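Local coordinates for putative regulatory protein (Streptomyces coelicolor A3, PDB 2PZ9) that probably binds DNA through a helix-turn-helix domain and regulates transcription as a TetR-family regulator, at residues A[207-210]-A[211-215]. Residues are numbered along the deposited sequence; the frame is centred on the assembly and turned at random.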
ATOM      1  N   THR A 207      15.623   4.803  10.420  1.00 49.83           N
ATOM      2  CA  THR A 207      15.771   5.896  11.362  1.00 49.58           C
ATOM      3  C   THR A 207      14.405   6.305  11.840  1.00 50.16           C
ATOM      4  O   THR A 207      14.210   6.538  13.023  1.00 50.59           O
ATOM      5  CB  THR A 207      16.483   7.077  10.713  1.00 49.63           C
ATOM      6  OG1 THR A 207      17.804   6.667  10.330  1.00 49.78           O
ATOM      7  CG2 THR A 207      16.583   8.250  11.669  1.00 49.36           C
ATOM      8  N   ALA A 208      13.447   6.353  10.925  1.00 50.59           N
ATOM      9  CA  ALA A 208      12.084   6.710  11.271  1.00 51.36           C
ATOM     10  C   ALA A 208      11.484   5.734  12.288  1.00 52.46           C
ATOM     11  O   ALA A 208      10.747   6.134  13.208  1.00 52.69           O
ATOM     12  CB  ALA A 208      11.224   6.787  10.021  1.00 50.34           C
ATOM     13  N   VAL A 209      11.791   4.454  12.123  1.00 54.14           N
ATOM     14  CA  VAL A 209      11.209   3.439  12.983  1.00 56.14           C
ATOM     15  C   VAL A 209      11.901   3.525  14.322  1.00 58.40           C
ATOM     16  O   VAL A 209      11.251   3.374  15.373  1.00 58.21           O
ATOM     17  CB  VAL A 209      11.294   2.019  12.380  1.00 55.90           C
ATOM     18  CG1 VAL A 209      10.780   0.963  13.363  1.00 55.02           C
ATOM     19  CG2 VAL A 209      10.492   1.948  11.104  1.00 54.98           C
ATOM     20  N   GLU A 210      13.211   3.799  14.282  1.00 61.20           N
ATOM     21  CA  GLU A 210      13.937   4.131  15.495  1.00 63.94           C
ATOM     22  C   GLU A 210      13.258   5.287  16.239  1.00 65.21           C
ATOM     23  O   GLU A 210      13.104   5.223  17.464  1.00 65.68           O
ATOM     24  CB  GLU A 210      15.402   4.442  15.214  1.00 64.29           C
ATOM     25  CG  GLU A 210      16.150   5.142  16.385  1.00 68.05           C
ATOM     26  CD  GLU A 210      16.204   4.321  17.707  1.00 74.73           C
ATOM     27  OE1 GLU A 210      16.225   3.056  17.663  1.00 78.35           O
ATOM     28  OE2 GLU A 210      16.243   4.945  18.805  1.00 76.03           O
ATOM     29  N   HIS A 211      12.822   6.324  15.527  1.00 66.63           N
ATOM     30  CA  HIS A 211      12.146   7.428  16.207  1.00 68.42           C
ATOM     31  C   HIS A 211      10.838   7.015  16.840  1.00 70.18           C
ATOM     32  O   HIS A 211      10.550   7.428  17.941  1.00 69.98           O
ATOM     33  CB  HIS A 211      11.974   8.643  15.307  1.00 68.03           C
ATOM     34  CG  HIS A 211      13.236   9.420  15.129  1.00 68.06           C
ATOM     35  ND1 HIS A 211      14.103   9.207  14.076  1.00 68.94           N
ATOM     36  CD2 HIS A 211      13.805  10.377  15.896  1.00 66.50           C
ATOM     37  CE1 HIS A 211      15.137  10.018  14.188  1.00 66.01           C
ATOM     38  NE2 HIS A 211      14.980  10.737  15.283  1.00 65.69           N
HETATM   39  N   MSE A 212      10.058   6.176  16.177  1.00 72.93           N
HETATM   40  CA  MSE A 212       8.813   5.719  16.781  1.00 76.78           C
HETATM   41  C   MSE A 212       8.981   4.886  18.038  1.00 76.59           C
HETATM   42  O   MSE A 212       8.433   5.223  19.089  1.00 76.84           O
HETATM   43  CB  MSE A 212       8.036   4.912  15.802  1.00 75.72           C
HETATM   44  CG  MSE A 212       7.136   5.737  15.006  1.00 78.66           C
HETATM   45 SE   MSE A 212       6.851   4.687  13.414  1.00 84.31          SE
HETATM   46  CE  MSE A 212       5.628   3.278  14.052  1.00 83.13           C
ATOM     47  N   PHE A 213       9.722   3.790  17.916  1.00 77.56           N
ATOM     48  CA  PHE A 213       9.970   2.892  19.040  1.00 78.27           C
ATOM     49  C   PHE A 213      11.472   2.791  19.306  1.00 79.60           C
ATOM     50  O   PHE A 213      12.136   1.912  18.741  1.00 79.90           O
ATOM     51  CB  PHE A 213       9.396   1.501  18.756  1.00 77.33           C
ATOM     52  CG  PHE A 213       8.124   1.511  17.959  1.00 75.94           C
ATOM     53  CD1 PHE A 213       8.153   1.366  16.570  1.00 74.74           C
ATOM     54  CD2 PHE A 213       6.894   1.639  18.590  1.00 72.94           C
ATOM     55  CE1 PHE A 213       6.968   1.364  15.835  1.00 72.70           C
ATOM     56  CE2 PHE A 213       5.714   1.638  17.853  1.00 71.77           C
ATOM     57  CZ  PHE A 213       5.751   1.499  16.485  1.00 72.30           C
ATOM     58  N   PRO A 214      12.019   3.685  20.164  1.00 80.97           N
ATOM     59  CA  PRO A 214      13.482   3.778  20.306  1.00 82.17           C
ATOM     60  C   PRO A 214      14.097   2.570  21.036  1.00 83.79           C
ATOM     61  O   PRO A 214      13.718   2.296  22.191  1.00 84.07           O
ATOM     62  CB  PRO A 214      13.686   5.076  21.098  1.00 81.85           C
ATOM     63  CG  PRO A 214      12.324   5.730  21.172  1.00 81.36           C
ATOM     64  CD  PRO A 214      11.326   4.646  21.038  1.00 80.81           C
ATOM     65  N   ARG A 215      15.015   1.853  20.359  1.00 85.15           N
ATOM     66  CA  ARG A 215      15.702   0.656  20.918  1.00 86.36           C
ATOM     67  C   ARG A 215      16.302   0.862  22.333  1.00 86.67           C
ATOM     68  O   ARG A 215      16.775   1.972  22.652  1.00 86.76           O
ATOM     69  CB  ARG A 215      16.786   0.151  19.964  1.00 86.44           C
ATOM     70  CG  ARG A 215      16.253  -0.426  18.687  1.00 87.86           C
ATOM     71  CD  ARG A 215      17.400  -0.952  17.839  1.00 91.13           C
ATOM     72  NE  ARG A 215      17.800  -2.319  18.198  1.00 93.72           N
ATOM     73  CZ  ARG A 215      18.973  -2.672  18.736  1.00 94.41           C
ATOM     74  NH1 ARG A 215      19.905  -1.757  19.000  1.00 95.47           N
ATOM     75  NH2 ARG A 215      19.222  -3.952  19.010  1.00 92.97           N
TER
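The imidazole of His211 meets Thr207 at its edge: methyl CG2 lies in the ring plane, 3.4 Å from CE1, and the two side chains run alongside each other. The ring of Phe213 has CB of Met212 over one face, offset toward the rim, while CG1 of Val209 approaches its CD1 at 4.2 Å. These residues lie at the C-terminal end of helix 198-212, which the chain leaves at Phe213, in the TetR-type C-terminal domain, which in relatives binds ligands and dimerises. His211 suits this last turn because ND1 can reach back to Thr207 O, at 2.9 Å, rising 56° out of the carbonyl plane; the backbone N of His211 also donates to that oxygen, which thus accepts two bonds from one residue, and the bent one from ND1 limits the turning of the imidazole. Phe213 belongs on the inner side, against helix 165-176 and edge-to-face with Trp163, whereas Ala208 packs on Met212 of the second subunit, and Met212 on its Ala208. Beyond the helix, Pro214 has no N-H to offer, and its CA makes a CH...O contact with Glu210 O. Glu210 puts CG opposite its own backbone N (chi1 165°) and bends at chi2, bringing the carboxylate across Pro214 to the backbone N of Arg215. NE of Arg215 pairs with Asp99 OD1 in a salt bridge. A leucine in place of Glu210 would probably leave the N-H of Arg215 without this acceptor and the turn freer to shift. Arg215 N meets the syn side of Glu210 OE1 at 3.2 Å, 25° out of the carboxylate plane.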